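PDB 5EFZ: ethyl acetate hydrolase from Pseudomonas veronii, which hydrolyses ethyl acetate to ethanol and acetate, a step in the breakdown of short-chain methyl ketones such as 2-butanone. Local coordinates for residues N60-P65 with L146-S151; R218-W223 with F253-F258; K294-V299 with I320-F325. All coordinates share one frame; numbering follows the deposited sequence.

Contact 1 of 3, residues N60-P65 with L146-S151. With ACT (acetate ion), chain O.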
loop_
_atom_site.group_PDB
_atom_site.type_symbol
_atom_site.label_atom_id
_atom_site.label_comp_id
_atom_site.label_asym_id
_atom_site.label_seq_id
_atom_site.Cartn_x
_atom_site.Cartn_y
_atom_site.Cartn_z
ATOM N N ASN A 60 -8.160 -39.582 0.115
ATOM C CA ASN A 60 -8.729 -38.448 0.858
ATOM C C ASN A 60 -7.674 -37.532 1.453
ATOM O O ASN A 60 -7.907 -36.867 2.468
ATOM C CB ASN A 60 -9.653 -38.947 1.973
ATOM C CG ASN A 60 -8.893 -39.713 3.065
ATOM O OD1 ASN A 60 -7.868 -40.319 2.793
ATOM N ND2 ASN A 60 -9.421 -39.709 4.286
ATOM N N ALA A 61 -6.523 -37.466 0.801
ATOM C CA ALA A 61 -5.429 -36.603 1.255
ATOM C C ALA A 61 -5.594 -35.176 0.746
ATOM O O ALA A 61 -5.808 -34.950 -0.451
ATOM C CB ALA A 61 -4.097 -37.176 0.790
ATOM N N ILE A 62 -5.477 -34.211 1.657
ATOM C CA ILE A 62 -5.489 -32.783 1.299
ATOM C C ILE A 62 -4.149 -32.187 1.740
ATOM O O ILE A 62 -3.742 -32.361 2.883
ATOM C CB ILE A 62 -6.641 -32.016 1.978
ATOM C CG1 ILE A 62 -8.001 -32.575 1.537
ATOM C CG2 ILE A 62 -6.526 -30.455 1.683
ATOM C CD1 ILE A 62 -9.187 -31.932 2.238
ATOM N N LEU A 63 -3.462 -31.513 0.826
ATOM C CA LEU A 63 -2.152 -30.924 1.169
ATOM C C LEU A 63 -2.349 -29.448 1.420
ATOM O O LEU A 63 -2.989 -28.783 0.626
ATOM C CB LEU A 63 -1.145 -31.119 0.055
ATOM C CG LEU A 63 0.206 -30.400 0.239
ATOM C CD1 LEU A 63 1.016 -31.130 1.276
ATOM C CD2 LEU A 63 0.939 -30.424 -1.089
ATOM N N VAL A 64 -1.800 -28.953 2.533
ATOM C CA VAL A 64 -1.921 -27.550 2.905
ATOM C C VAL A 64 -0.507 -26.984 3.098
ATOM O O VAL A 64 0.125 -27.247 4.123
ATOM C CB VAL A 64 -2.732 -27.386 4.198
ATOM C CG1 VAL A 64 -2.932 -25.895 4.506
ATOM C CG2 VAL A 64 -4.134 -28.073 4.035
ATOM N N PRO A 65 0.007 -26.242 2.098
ATOM C CA PRO A 65 1.295 -25.536 2.277
ATOM C C PRO A 65 1.131 -24.336 3.187
ATOM O O PRO A 65 0.016 -23.903 3.430
ATOM C CB PRO A 65 1.667 -25.059 0.854
ATOM C CG PRO A 65 0.742 -25.855 -0.084
ATOM C CD PRO A 65 -0.533 -26.048 0.738
ATOM N N LEU A 146 -7.200 -32.538 -2.857
ATOM C CA LEU A 146 -7.215 -31.070 -2.885
ATOM C C LEU A 146 -5.843 -30.579 -2.467
ATOM O O LEU A 146 -5.244 -31.169 -1.564
ATOM C CB LEU A 146 -8.287 -30.503 -1.928
ATOM C CG LEU A 146 -8.264 -28.983 -1.697
ATOM C CD1 LEU A 146 -8.676 -28.290 -3.034
ATOM C CD2 LEU A 146 -9.272 -28.622 -0.599
ATOM N N VAL A 147 -5.326 -29.576 -3.181
ATOM C CA VAL A 147 -4.237 -28.749 -2.699
ATOM C C VAL A 147 -4.835 -27.363 -2.418
ATOM O O VAL A 147 -5.513 -26.795 -3.267
ATOM C CB VAL A 147 -3.099 -28.649 -3.700
ATOM C CG1 VAL A 147 -1.981 -27.779 -3.111
ATOM C CG2 VAL A 147 -2.534 -30.076 -4.012
ATOM N N VAL A 148 -4.638 -26.848 -1.214
ATOM C CA VAL A 148 -5.205 -25.542 -0.868
ATOM C C VAL A 148 -4.226 -24.749 -0.013
ATOM O O VAL A 148 -3.645 -25.275 0.944
ATOM C CB VAL A 148 -6.585 -25.688 -0.124
ATOM C CG1 VAL A 148 -6.477 -26.636 1.113
ATOM C CG2 VAL A 148 -7.186 -24.283 0.255
ATOM N N GLY A 149 -4.051 -23.470 -0.350
ATOM C CA GLY A 149 -3.207 -22.616 0.472
ATOM C C GLY A 149 -3.494 -21.167 0.171
ATOM O O GLY A 149 -4.137 -20.860 -0.838
ATOM N N GLY A 150 -3.029 -20.282 1.049
ATOM C CA GLY A 150 -3.243 -18.858 0.866
ATOM C C GLY A 150 -1.915 -18.152 0.692
ATOM O O GLY A 150 -0.920 -18.530 1.312
ATOM N N SER A 151 -1.937 -17.147 -0.168
ATOM C CA SER A 151 -0.778 -16.303 -0.508
ATOM C C SER A 151 0.429 -17.141 -0.967
ATOM O O SER A 151 0.352 -17.728 -2.038
ATOM C CB SER A 151 -0.416 -15.395 0.650
ATOM O OG SER A 151 0.450 -14.375 0.164
HETATM C C ACT O . 1.551 -14.469 3.025
HETATM O O ACT O . 1.223 -13.465 2.330
HETATM O OXT ACT O . 2.087 -15.456 2.417
HETATM C CH3 ACT O . 1.284 -14.484 4.491
HETATM O O HOH W 1 -1.255 -21.489 3.306
#

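Contact 2 of 3, residues R218-W223 with F253-F258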
loop_
_atom_site.group_PDB
_atom_site.type_symbol
_atom_site.label_atom_id
_atom_site.label_comp_id
_atom_site.label_asym_id
_atom_site.label_seq_id
_atom_site.Cartn_x
_atom_site.Cartn_y
_atom_site.Cartn_z
ATOM N N ARG A 218 9.683 -2.147 11.711
ATOM C CA ARG A 218 9.418 -1.413 10.449
ATOM C C ARG A 218 8.716 -2.333 9.463
ATOM O O ARG A 218 7.808 -1.930 8.720
ATOM C CB ARG A 218 10.733 -0.842 9.830
ATOM C CG ARG A 218 11.448 0.203 10.704
ATOM C CD ARG A 218 12.869 0.582 10.142
ATOM N NE ARG A 218 13.629 1.469 11.046
ATOM C CZ ARG A 218 14.900 1.271 11.399
ATOM N NH1 ARG A 218 15.560 0.214 10.938
ATOM N NH2 ARG A 218 15.512 2.123 12.216
ATOM N N HIS A 219 9.155 -3.592 9.469
ATOM C CA HIS A 219 8.563 -4.646 8.663
ATOM C C HIS A 219 7.081 -4.807 9.041
ATOM O O HIS A 219 6.203 -4.836 8.168
ATOM C CB HIS A 219 9.356 -5.928 8.939
ATOM C CG HIS A 219 9.065 -7.081 8.025
ATOM N ND1 HIS A 219 9.647 -7.205 6.790
ATOM C CD2 HIS A 219 8.303 -8.184 8.211
ATOM C CE1 HIS A 219 9.262 -8.355 6.241
ATOM N NE2 HIS A 219 8.437 -8.954 7.072
ATOM N N ALA A 220 6.817 -4.854 10.352
ATOM C CA ALA A 220 5.435 -4.942 10.841
ATOM C C ALA A 220 4.599 -3.730 10.422
ATOM O O ALA A 220 3.421 -3.875 10.085
ATOM C CB ALA A 220 5.407 -5.089 12.365
ATOM N N LYS A 221 5.175 -2.533 10.476
ATOM C CA LYS A 221 4.409 -1.345 10.074
ATOM C C LYS A 221 4.048 -1.402 8.593
ATOM O O LYS A 221 2.939 -1.024 8.190
ATOM C CB LYS A 221 5.188 -0.066 10.356
ATOM C CG LYS A 221 5.199 0.364 11.801
ATOM C CD LYS A 221 5.734 1.803 11.835
ATOM C CE LYS A 221 5.880 2.375 13.205
ATOM N NZ LYS A 221 6.448 3.771 13.112
ATOM N N LEU A 222 4.984 -1.871 7.771
ATOM C CA LEU A 222 4.701 -1.996 6.335
ATOM C C LEU A 222 3.606 -3.013 6.083
ATOM O O LEU A 222 2.769 -2.824 5.196
ATOM C CB LEU A 222 5.958 -2.385 5.574
ATOM C CG LEU A 222 6.987 -1.273 5.494
ATOM C CD1 LEU A 222 8.404 -1.845 5.215
ATOM C CD2 LEU A 222 6.592 -0.284 4.384
ATOM N N TRP A 223 3.609 -4.103 6.842
ATOM C CA TRP A 223 2.538 -5.087 6.769
ATOM C C TRP A 223 1.196 -4.503 7.207
ATOM O O TRP A 223 0.154 -4.880 6.692
ATOM C CB TRP A 223 2.870 -6.314 7.628
ATOM C CG TRP A 223 3.615 -7.333 6.843
ATOM C CD1 TRP A 223 4.957 -7.648 6.942
ATOM C CD2 TRP A 223 3.074 -8.177 5.817
ATOM N NE1 TRP A 223 5.266 -8.659 6.043
ATOM C CE2 TRP A 223 4.135 -9.006 5.350
ATOM C CE3 TRP A 223 1.788 -8.342 5.274
ATOM C CZ2 TRP A 223 3.951 -9.957 4.324
ATOM C CZ3 TRP A 223 1.608 -9.297 4.247
ATOM C CH2 TRP A 223 2.684 -10.100 3.810
ATOM N N PHE A 253 -0.810 -6.121 18.069
ATOM C CA PHE A 253 -1.075 -7.203 17.129
ATOM C C PHE A 253 0.123 -7.378 16.165
ATOM O O PHE A 253 0.757 -8.447 16.102
ATOM C CB PHE A 253 -2.380 -6.908 16.347
ATOM C CG PHE A 253 -2.877 -8.051 15.481
ATOM C CD1 PHE A 253 -2.229 -8.401 14.315
ATOM C CD2 PHE A 253 -4.038 -8.732 15.818
ATOM C CE1 PHE A 253 -2.694 -9.441 13.511
ATOM C CE2 PHE A 253 -4.526 -9.770 15.024
ATOM C CZ PHE A 253 -3.854 -10.127 13.862
ATOM N N MET A 254 0.438 -6.336 15.411
ATOM C CA MET A 254 1.345 -6.491 14.262
ATOM C C MET A 254 2.816 -6.555 14.688
ATOM O O MET A 254 3.524 -7.446 14.269
ATOM C CB MET A 254 1.146 -5.332 13.266
ATOM C CG MET A 254 -0.303 -5.247 12.664
ATOM S SD MET A 254 -0.620 -6.673 11.610
ATOM C CE MET A 254 0.607 -6.482 10.337
ATOM N N LYS A 255 3.280 -5.589 15.485
ATOM C CA LYS A 255 4.661 -5.667 15.951
ATOM C C LYS A 255 4.899 -6.949 16.759
ATOM O O LYS A 255 5.923 -7.606 16.627
ATOM C CB LYS A 255 5.020 -4.445 16.794
ATOM C CG LYS A 255 5.145 -3.162 15.965
ATOM C CD LYS A 255 5.606 -1.965 16.801
ATOM C CE LYS A 255 5.728 -0.716 15.929
ATOM N NZ LYS A 255 6.141 0.437 16.764
ATOM N N ARG A 256 3.931 -7.289 17.598
ATOM C CA ARG A 256 4.058 -8.468 18.456
ATOM C C ARG A 256 4.155 -9.753 17.625
ATOM O O ARG A 256 4.892 -10.673 17.991
ATOM C CB ARG A 256 2.873 -8.527 19.432
ATOM C CG ARG A 256 2.873 -9.712 20.378
ATOM C CD ARG A 256 1.751 -9.610 21.438
ATOM N NE ARG A 256 1.996 -8.486 22.346
ATOM C CZ ARG A 256 1.055 -7.711 22.887
ATOM N NH1 ARG A 256 -0.235 -7.940 22.657
ATOM N NH2 ARG A 256 1.407 -6.714 23.688
ATOM N N TYR A 257 3.450 -9.798 16.500
ATOM C CA TYR A 257 3.455 -10.976 15.616
ATOM C C TYR A 257 4.868 -11.235 15.071
ATOM O O TYR A 257 5.358 -12.368 15.097
ATOM C CB TYR A 257 2.453 -10.792 14.449
ATOM C CG TYR A 257 2.522 -11.922 13.422
ATOM C CD1 TYR A 257 3.176 -11.748 12.226
ATOM C CD2 TYR A 257 1.938 -13.157 13.685
ATOM C CE1 TYR A 257 3.287 -12.800 11.302
ATOM C CE2 TYR A 257 2.033 -14.208 12.767
ATOM C CZ TYR A 257 2.700 -14.004 11.584
ATOM O OH TYR A 257 2.797 -15.025 10.662
ATOM N N PHE A 258 5.519 -10.189 14.583
ATOM C CA PHE A 258 6.831 -10.349 13.955
ATOM C C PHE A 258 7.989 -10.327 14.947
ATOM O O PHE A 258 9.068 -10.793 14.609
ATOM C CB PHE A 258 7.076 -9.263 12.892
ATOM C CG PHE A 258 6.293 -9.487 11.616
ATOM C CD1 PHE A 258 6.652 -10.518 10.751
ATOM C CD2 PHE A 258 5.186 -8.701 11.304
ATOM C CE1 PHE A 258 5.922 -10.751 9.567
ATOM C CE2 PHE A 258 4.454 -8.914 10.112
ATOM C CZ PHE A 258 4.818 -9.962 9.270
#

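Contact 3 of 3, residues K294-V299 with I320-F325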
loop_
_atom_site.group_PDB
_atom_site.type_symbol
_atom_site.label_atom_id
_atom_site.label_comp_id
_atom_site.label_asym_id
_atom_site.label_seq_id
_atom_site.Cartn_x
_atom_site.Cartn_y
_atom_site.Cartn_z
ATOM N N LYS A 294 -4.913 -29.630 -14.896
ATOM C CA LYS A 294 -6.062 -30.521 -15.045
ATOM C C LYS A 294 -6.988 -30.502 -13.821
ATOM O O LYS A 294 -8.158 -30.927 -13.901
ATOM C CB LYS A 294 -5.583 -31.957 -15.297
ATOM C CG LYS A 294 -4.838 -32.101 -16.619
ATOM C CD LYS A 294 -4.277 -33.497 -16.828
ATOM C CE LYS A 294 -5.332 -34.482 -17.178
ATOM N NZ LYS A 294 -4.708 -35.778 -17.590
ATOM N N ALA A 295 -6.458 -30.033 -12.694
ATOM C CA ALA A 295 -7.214 -29.951 -11.439
ATOM C C ALA A 295 -8.446 -29.088 -11.590
ATOM O O ALA A 295 -8.381 -28.029 -12.213
ATOM C CB ALA A 295 -6.341 -29.365 -10.295
ATOM N N LYS A 296 -9.551 -29.509 -10.980
ATOM C CA LYS A 296 -10.687 -28.593 -10.793
ATOM C C LYS A 296 -10.240 -27.492 -9.878
ATOM O O LYS A 296 -9.906 -27.735 -8.705
ATOM C CB LYS A 296 -11.908 -29.334 -10.213
ATOM C CG LYS A 296 -13.187 -28.471 -10.048
ATOM C CD LYS A 296 -13.687 -27.989 -11.401
ATOM C CE LYS A 296 -14.866 -27.004 -11.283
ATOM N NZ LYS A 296 -15.277 -26.421 -12.612
ATOM N N THR A 297 -10.208 -26.257 -10.387
ATOM C CA THR A 297 -9.553 -25.175 -9.650
ATOM C C THR A 297 -10.464 -23.984 -9.314
ATOM O O THR A 297 -11.149 -23.464 -10.195
ATOM C CB THR A 297 -8.344 -24.633 -10.467
ATOM O OG1 THR A 297 -7.478 -25.721 -10.797
ATOM C CG2 THR A 297 -7.572 -23.581 -9.683
ATOM N N TYR A 298 -10.476 -23.588 -8.040
ATOM C CA TYR A 298 -11.126 -22.348 -7.584
ATOM C C TYR A 298 -10.056 -21.281 -7.334
ATOM O O TYR A 298 -9.100 -21.499 -6.565
ATOM C CB TYR A 298 -11.925 -22.571 -6.280
ATOM C CG TYR A 298 -13.251 -23.283 -6.433
ATOM C CD1 TYR A 298 -13.647 -23.818 -7.653
ATOM C CD2 TYR A 298 -14.098 -23.438 -5.341
ATOM C CE1 TYR A 298 -14.870 -24.495 -7.778
ATOM C CE2 TYR A 298 -15.320 -24.109 -5.456
ATOM C CZ TYR A 298 -15.689 -24.624 -6.665
ATOM O OH TYR A 298 -16.885 -25.279 -6.772
ATOM N N VAL A 299 -10.211 -20.134 -7.999
ATOM C CA VAL A 299 -9.316 -18.997 -7.828
ATOM C C VAL A 299 -10.050 -18.011 -6.928
ATOM O O VAL A 299 -11.152 -17.550 -7.280
ATOM C CB VAL A 299 -8.972 -18.335 -9.185
ATOM C CG1 VAL A 299 -8.064 -17.084 -8.972
ATOM C CG2 VAL A 299 -8.335 -19.355 -10.154
ATOM N N ILE A 320 -7.009 -20.645 -16.973
ATOM C CA ILE A 320 -7.037 -21.985 -16.368
ATOM C C ILE A 320 -8.304 -22.746 -16.801
ATOM O O ILE A 320 -9.421 -22.371 -16.443
ATOM C CB ILE A 320 -6.996 -21.922 -14.830
ATOM C CG1 ILE A 320 -5.780 -21.111 -14.359
ATOM C CG2 ILE A 320 -6.947 -23.331 -14.249
ATOM C CD1 ILE A 320 -5.776 -20.830 -12.841
ATOM N N PRO A 321 -8.136 -23.826 -17.567
ATOM C CA PRO A 321 -9.354 -24.484 -18.073
ATOM C C PRO A 321 -10.110 -25.170 -16.943
ATOM O O PRO A 321 -9.423 -25.544 -16.004
ATOM C CB PRO A 321 -8.813 -25.504 -19.071
ATOM C CG PRO A 321 -7.401 -25.759 -18.640
ATOM C CD PRO A 321 -6.895 -24.493 -18.002
ATOM N N ASN A 322 -11.442 -25.263 -16.993
ATOM C CA ASN A 322 -12.204 -26.004 -15.969
ATOM C C ASN A 322 -12.444 -25.174 -14.688
ATOM O O ASN A 322 -13.271 -25.528 -13.854
ATOM C CB ASN A 322 -11.466 -27.327 -15.632
ATOM C CG ASN A 322 -12.318 -28.338 -14.898
ATOM O OD1 ASN A 322 -13.532 -28.173 -14.748
ATOM N ND2 ASN A 322 -11.669 -29.400 -14.412
ATOM N N SER A 323 -11.752 -24.050 -14.560
ATOM C CA SER A 323 -11.689 -23.305 -13.298
ATOM C C SER A 323 -12.896 -22.404 -13.038
ATOM O O SER A 323 -13.718 -22.181 -13.923
ATOM C CB SER A 323 -10.418 -22.454 -13.263
ATOM O OG SER A 323 -10.475 -21.404 -14.223
ATOM N N GLU A 324 -12.976 -21.868 -11.823
ATOM C CA GLU A 324 -14.038 -20.930 -11.449
ATOM C C GLU A 324 -13.444 -19.799 -10.656
ATOM O O GLU A 324 -12.532 -20.009 -9.875
ATOM C CB GLU A 324 -15.130 -21.609 -10.633
ATOM C CG GLU A 324 -15.782 -22.740 -11.414
ATOM C CD GLU A 324 -16.984 -23.334 -10.729
ATOM O OE1 GLU A 324 -17.564 -22.661 -9.860
ATOM O OE2 GLU A 324 -17.355 -24.487 -11.065
ATOM N N PHE A 325 -13.990 -18.610 -10.848
ATOM C CA PHE A 325 -13.530 -17.426 -10.129
ATOM C C PHE A 325 -14.483 -17.166 -8.966
ATOM O O PHE A 325 -15.684 -16.919 -9.171
ATOM C CB PHE A 325 -13.469 -16.230 -11.098
ATOM C CG PHE A 325 -12.818 -15.000 -10.518
ATOM C CD1 PHE A 325 -11.486 -15.029 -10.147
ATOM C CD2 PHE A 325 -13.539 -13.805 -10.387
ATOM C CE1 PHE A 325 -10.860 -13.877 -9.633
ATOM C CE2 PHE A 325 -12.921 -12.641 -9.862
ATOM C CZ PHE A 325 -11.576 -12.701 -9.477
HETATM O O HOH W 2 -17.906 -26.098 -9.094
#

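Contact 1 of 3, residues N60-P65 with L146-S151
Two parallel strands, 61-65 and 146-150, pack closely where the branches of Ile62 and Val64 meet Val148 CG1. On the face carrying Ile62 and Leu146, the CG2 branch of Ile62, anti to its backbone N, reaches Val148 CG1 at 3.9 Å and also meets Leu146 CD2. Val148 CG1 sits in the crowded position between N and carbonyl carbon (chi1 53°) and also touches Val64 CG2, 4.0 Å away. Between the two segments both backbone hydrogen bonds belong to Leu63: its N-H donates to Leu146 O (3.0 Å), and its O accepts Val148 N at 3.1 Å almost along the C=O axis. Val148 O faces Pro65 CD at 3.2 Å, since the proline nitrogen carries no hydrogen to donate. These are neighbouring central strands of the alpha/beta-hydrolase sheet, and the second runs through Gly149 and Gly150 into a sharp turn at Ser151, before helix 152-163, consistent with the nucleophile elbow of this family. From here the contact loosens, and a water donates to Pro65 O (2.7 Å) and accepts from Gly150 N. Ser151, the inferred nucleophile, touches nothing of 60-65; its OG donates a very short 2.5 Å hydrogen bond to O of an acetate, probably from the crystallisation liquor.

Contact 2 of 3, residues R218-W223 with F253-F258
The Phe258 ring, which with His219 and Trp223 forms an aromatic cluster between helices 213-227 and 246-258, is approached from both faces: His219 CD2 lies above one, offset toward the rim, while Tyr257 CD1 of its own helix sits over the centre of the other. His219 meets Phe258 as a T-shaped (edge-to-face) pair, the imidazole edge aimed at the phenyl face with planes at 88° and centroids 5.0 Å apart. Trp223 presents a face to Phe258 CZ, which stands 3.3 Å from Trp223 CD1; the five-membered ring and the phenyl are near parallel but so far slid that they barely overlap. His219 CD2 in turn lies at the indole edge. The cluster is part of the helical region beside the catalytic pocket of this alpha/beta hydrolase. The short segments cross at 132°, and the backbones come nearest at Ala220 and Lys255; the methyl CB of Ala220 rests 3.6 Å from Met254 O and 3.7 Å from Lys255 CA, so small a side chain letting the helices come near. Imidazole rotation is fixed from outside, ND1 being hydrogen-bonded to Leu191 O. Trp223 also touches His334, an inferred catalytic residue, so the cluster backs directly onto the active site. At the partly exposed side Lys221 and Lys255 run extended and alongside each other, their NZ atoms 5.0 Å apart; the likely repulsion is probably eased by Glu189 and Glu193 of the second subunit, which form salt bridges with Lys221. Met254, bent at chi2 and chi3, brings its CE to 3.5 Å from Trp223 CB.

Contact 3 of 3, residues K294-V299 with I320-F325
Lys296 NZ is gripped by three acceptors of 320-325. The shortest bond, 2.5 Å, runs to Asn322 O nearly along its C=O axis; Asn322 OD1 accepts at 3.3 Å with NZ above the amide plane, and Glu324 OE2 takes a weak hydrogen bond at 3.2 Å that forms part of a salt bridge. A bend at chi2 (64°) turns the lysine chain across Asn322, whose own CG is anti to its backbone N. Replacing Lys296 with an alanine would probably loosen the turn against the strand, since all three bonds would go. Asn322 belongs to a type II turn, Ile320 to Ser323, that leads from helix 310-317 into strand 324-325, closing a beta-alpha-beta crossover at the edge of the hydrolase sheet. There Glu324 N donates to Thr297 O (2.9 Å), and Glu324 O accepts Val299 N with an N-H...O angle of 176°. Beside Tyr298 the Glu324 side chain runs the same way, its CD 3.8 Å from Tyr298 CE1, and a water joins Tyr298 OH to OE2; OE1 forms a salt bridge with Arg326. On the other face Val299 divides its branches: CG1 meets Phe325 CD1 and CG2 lies 4.0 Å from Ile320 CD1; Val299 and Phe325 also touch helix 310-317.

Contacts 1 and 3 belong to one sheet, their centres about 15 Å apart, with strand 170-174 lying between 146-150 and 296-300. Contact 2 lies on the opposite side of the chain's centre, its centre about 27 Å from that of contact 1 and about 34 Å from that of contact 3. The active site nevertheless brings the first two together: Ser151 ends contact 1, and the Trp223 side chain of contact 2 is about 6 Å from that of Ser151 and about 4 Å from the acetate, which His334 also binds. Contact 3 stands farther back, the Phe325 side chain being about 10 Å from that of Asp305, the inferred acid of the triad.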